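ABC transporter (Thermotoga maritima, PDB 1JI0) binds ATP and is probably the ATP-hydrolysing subunit of an ABC transporter that imports branched-chain amino acids. Local coordinates at residues 200-210 with 220-228. Numbering follows the deposited sequence.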
loop_
_atom_site.group_PDB
_atom_site.type_symbol
_atom_site.label_atom_id
_atom_site.label_comp_id
_atom_site.label_asym_id
_atom_site.label_seq_id
_atom_site.Cartn_x
_atom_site.Cartn_y
_atom_site.Cartn_z
ATOM N N LEU A 200 -0.242 -15.157 -3.285
ATOM C CA LEU A 200 -0.546 -16.006 -2.138
ATOM C C LEU A 200 -0.458 -15.209 -0.834
ATOM O O LEU A 200 -1.409 -15.149 -0.060
ATOM C CB LEU A 200 0.424 -17.190 -2.089
ATOM C CG LEU A 200 0.185 -18.201 -0.963
ATOM C CD1 LEU A 200 -1.248 -18.721 -1.037
ATOM C CD2 LEU A 200 1.181 -19.344 -1.083
ATOM N N GLY A 201 0.693 -14.593 -0.590
ATOM C CA GLY A 201 0.856 -13.823 0.631
ATOM C C GLY A 201 -0.169 -12.715 0.749
ATOM O O GLY A 201 -0.744 -12.510 1.814
ATOM N N ALA A 202 -0.409 -12.011 -0.354
ATOM C CA ALA A 202 -1.363 -10.911 -0.369
ATOM C C ALA A 202 -2.793 -11.370 -0.083
ATOM O O ALA A 202 -3.487 -10.789 0.758
ATOM C CB ALA A 202 -1.308 -10.189 -1.726
ATOM N N LEU A 203 -3.240 -12.405 -0.791
ATOM C CA LEU A 203 -4.593 -12.910 -0.592
ATOM C C LEU A 203 -4.814 -13.507 0.799
ATOM O O LEU A 203 -5.933 -13.481 1.318
ATOM C CB LEU A 203 -4.936 -13.942 -1.666
ATOM C CG LEU A 203 -5.156 -13.349 -3.060
ATOM C CD1 LEU A 203 -5.322 -14.473 -4.083
ATOM C CD2 LEU A 203 -6.385 -12.436 -3.032
ATOM N N LYS A 204 -3.760 -14.040 1.411
ATOM C CA LYS A 204 -3.890 -14.616 2.749
ATOM C C LYS A 204 -4.155 -13.573 3.837
ATOM O O LYS A 204 -4.763 -13.879 4.867
ATOM C CB LYS A 204 -2.636 -15.425 3.099
ATOM C CG LYS A 204 -2.465 -16.672 2.240
ATOM C CD LYS A 204 -1.129 -17.371 2.487
ATOM C CE LYS A 204 -1.063 -17.994 3.869
ATOM N NZ LYS A 204 0.226 -18.713 4.055
ATOM N N VAL A 205 -3.712 -12.338 3.624
ATOM C CA VAL A 205 -3.931 -11.299 4.628
ATOM C C VAL A 205 -5.064 -10.344 4.295
ATOM O O VAL A 205 -5.596 -9.679 5.176
ATOM C CB VAL A 205 -2.652 -10.458 4.878
ATOM C CG1 VAL A 205 -1.547 -11.356 5.364
ATOM C CG2 VAL A 205 -2.246 -9.710 3.611
ATOM N N ALA A 206 -5.449 -10.297 3.026
ATOM C CA ALA A 206 -6.496 -9.389 2.590
ATOM C C ALA A 206 -7.925 -9.844 2.856
ATOM O O ALA A 206 -8.202 -11.033 3.020
ATOM C CB ALA A 206 -6.328 -9.096 1.099
ATOM N N HIS A 207 -8.829 -8.872 2.898
ATOM C CA HIS A 207 -10.245 -9.144 3.074
ATOM C C HIS A 207 -10.869 -9.335 1.704
ATOM O O HIS A 207 -11.741 -10.186 1.512
ATOM C CB HIS A 207 -10.951 -7.974 3.757
ATOM C CG HIS A 207 -10.514 -7.749 5.168
ATOM N ND1 HIS A 207 -9.455 -6.933 5.498
ATOM C CD2 HIS A 207 -10.960 -8.278 6.331
ATOM C CE1 HIS A 207 -9.263 -6.971 6.805
ATOM N NE2 HIS A 207 -10.164 -7.781 7.334
ATOM N N TYR A 208 -10.404 -8.529 0.753
ATOM C CA TYR A 208 -10.944 -8.541 -0.602
ATOM C C TYR A 208 -9.803 -8.393 -1.592
ATOM O O TYR A 208 -8.784 -7.780 -1.278
ATOM C CB TYR A 208 -11.910 -7.366 -0.757
ATOM C CG TYR A 208 -12.897 -7.497 -1.890
ATOM C CD1 TYR A 208 -14.089 -8.199 -1.719
ATOM C CD2 TYR A 208 -12.642 -6.914 -3.132
ATOM C CE1 TYR A 208 -15.011 -8.315 -2.758
ATOM C CE2 TYR A 208 -13.551 -7.023 -4.182
ATOM C CZ TYR A 208 -14.735 -7.724 -3.988
ATOM O OH TYR A 208 -15.648 -7.821 -5.018
ATOM N N GLY A 209 -9.979 -8.947 -2.785
ATOM C CA GLY A 209 -8.939 -8.853 -3.790
ATOM C C GLY A 209 -9.458 -8.560 -5.185
ATOM O O GLY A 209 -10.623 -8.818 -5.499
ATOM N N TYR A 210 -8.577 -8.021 -6.023
ATOM C CA TYR A 210 -8.892 -7.700 -7.410
ATOM C C TYR A 210 -7.751 -8.251 -8.266
ATOM O O TYR A 210 -6.580 -8.041 -7.957
ATOM C CB TYR A 210 -8.978 -6.187 -7.618
ATOM C CG TYR A 210 -10.144 -5.508 -6.950
ATOM C CD1 TYR A 210 -10.055 -5.047 -5.638
ATOM C CD2 TYR A 210 -11.342 -5.307 -7.640
ATOM C CE1 TYR A 210 -11.135 -4.396 -5.031
ATOM C CE2 TYR A 210 -12.416 -4.665 -7.043
ATOM C CZ TYR A 210 -12.308 -4.215 -5.744
ATOM O OH TYR A 210 -13.384 -3.598 -5.155
ATOM N N GLU A 220 -12.740 -10.450 -9.075
ATOM C CA GLU A 220 -12.627 -9.772 -7.794
ATOM C C GLU A 220 -13.485 -10.547 -6.807
ATOM O O GLU A 220 -14.337 -11.346 -7.213
ATOM C CB GLU A 220 -13.106 -8.317 -7.891
ATOM C CG GLU A 220 -14.582 -8.169 -8.196
ATOM C CD GLU A 220 -15.065 -6.736 -8.108
ATOM O OE1 GLU A 220 -14.924 -5.986 -9.101
ATOM O OE2 GLU A 220 -15.577 -6.352 -7.038
ATOM N N GLY A 221 -13.246 -10.339 -5.517
ATOM C CA GLY A 221 -14.041 -11.024 -4.516
ATOM C C GLY A 221 -13.326 -11.227 -3.204
ATOM O O GLY A 221 -12.151 -10.909 -3.079
ATOM N N LYS A 222 -14.052 -11.747 -2.221
ATOM C CA LYS A 222 -13.501 -12.039 -0.905
ATOM C C LYS A 222 -12.197 -12.804 -1.113
ATOM O O LYS A 222 -12.132 -13.723 -1.933
ATOM C CB LYS A 222 -14.507 -12.887 -0.117
ATOM C CG LYS A 222 -14.044 -13.319 1.258
ATOM C CD LYS A 222 -15.168 -14.041 1.995
ATOM C CE LYS A 222 -14.728 -14.488 3.380
ATOM N NZ LYS A 222 -15.834 -15.202 4.084
ATOM N N ALA A 223 -11.154 -12.416 -0.381
ATOM C CA ALA A 223 -9.844 -13.045 -0.518
ATOM C C ALA A 223 -9.834 -14.564 -0.372
ATOM O O ALA A 223 -9.243 -15.263 -1.190
ATOM C CB ALA A 223 -8.863 -12.426 0.481
ATOM N N SER A 224 -10.479 -15.075 0.674
ATOM C CA SER A 224 -10.503 -16.515 0.898
ATOM C C SER A 224 -11.103 -17.240 -0.303
ATOM O O SER A 224 -10.658 -18.330 -0.659
ATOM C CB SER A 224 -11.293 -16.842 2.162
ATOM O OG SER A 224 -12.643 -16.431 2.043
ATOM N N GLU A 225 -12.101 -16.627 -0.935
ATOM C CA GLU A 225 -12.736 -17.220 -2.109
ATOM C C GLU A 225 -11.838 -17.199 -3.356
ATOM O O GLU A 225 -11.840 -18.142 -4.149
ATOM C CB GLU A 225 -14.061 -16.510 -2.382
ATOM C CG GLU A 225 -15.166 -17.017 -1.481
ATOM C CD GLU A 225 -16.417 -16.168 -1.517
ATOM O OE1 GLU A 225 -16.742 -15.602 -2.585
ATOM O OE2 GLU A 225 -17.091 -16.082 -0.467
ATOM N N LEU A 226 -11.065 -16.132 -3.535
ATOM C CA LEU A 226 -10.167 -16.063 -4.680
ATOM C C LEU A 226 -9.102 -17.160 -4.579
ATOM O O LEU A 226 -8.651 -17.693 -5.589
ATOM C CB LEU A 226 -9.509 -14.686 -4.752
ATOM C CG LEU A 226 -10.488 -13.542 -5.038
ATOM C CD1 LEU A 226 -9.757 -12.209 -5.026
ATOM C CD2 LEU A 226 -11.148 -13.786 -6.400
ATOM N N LEU A 227 -8.708 -17.497 -3.355
ATOM C CA LEU A 227 -7.711 -18.540 -3.126
ATOM C C LEU A 227 -8.239 -19.918 -3.541
ATOM O O LEU A 227 -7.462 -20.823 -3.848
ATOM C CB LEU A 227 -7.316 -18.569 -1.647
ATOM C CG LEU A 227 -6.372 -17.457 -1.192
ATOM C CD1 LEU A 227 -6.276 -17.454 0.319
ATOM C CD2 LEU A 227 -5.015 -17.663 -1.818
ATOM N N ASP A 228 -9.557 -20.070 -3.547
ATOM C CA ASP A 228 -10.169 -21.333 -3.934
ATOM C C ASP A 228 -10.629 -21.338 -5.379
ATOM O O ASP A 228 -11.157 -22.338 -5.860
ATOM C CB ASP A 228 -11.351 -21.660 -3.027
ATOM C CG ASP A 228 -10.916 -22.277 -1.718
ATOM O OD1 ASP A 228 -10.014 -23.139 -1.743
ATOM O OD2 ASP A 228 -11.479 -21.913 -0.668
HETATM O O HOH W 1 -10.646 -13.197 2.853
HETATM O O HOH W 2 -15.719 -3.764 -6.215
#
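Gly209 and Gly221 face each other as an antiparallel hydrogen-bonded pair, Gly209 N to Gly221 O at 2.9 Å and Gly221 N to Gly209 O at 3.0 Å. Two residues further along, past the non-hydrogen-bonded pair Tyr208 and Lys222, Ala223 N reaches His207 O at 3.0 Å in a nearly straight bond, the donor standing above the carbonyl plane. Glycine suits both strand positions: a CB on Gly209 would run into Leu226 CD1, and one on Gly221 would collide with the carbonyl O of Glu220.

The polar side-chain contact is a very short hydrogen bond, 2.5 Å from Tyr208 OH to Glu220 OE2, with ring and carboxylate 86° apart. Tyr208 CG lies anti to the backbone N (chi1 -160°), which lays one ring face over the bare Gly221 backbone, CE1 3.4 Å from Gly221 CA. A phenylalanine here would probably still lie over that backbone but leave Glu220 OE2 without its hydroxyl donor. Water 2 also donates to OE2 and links it to Tyr210 OH, which is itself bonded to Lys28 N.

Branched leucine ends fill the space between helix axes 8.6 Å apart. Leu227 CD2 lies 3.7 Å from Leu203 CB, the two side chains running antiparallel; Leu226 meets Leu203 nearly perpendicularly, CD1 against CD2. Ala223 is small enough to fit its methyl against the carbonyl oxygens of Leu203 and Ala206.

Hairpin 208-213/216-222 thus edges the mixed sheet of the ABC ATP-binding domain, the Tyr210 side chain about 12 Å from bound ATP; strand 34-38 bonds to Tyr208 and Tyr210, and helices 199-205 and 223-227 pack together beside it.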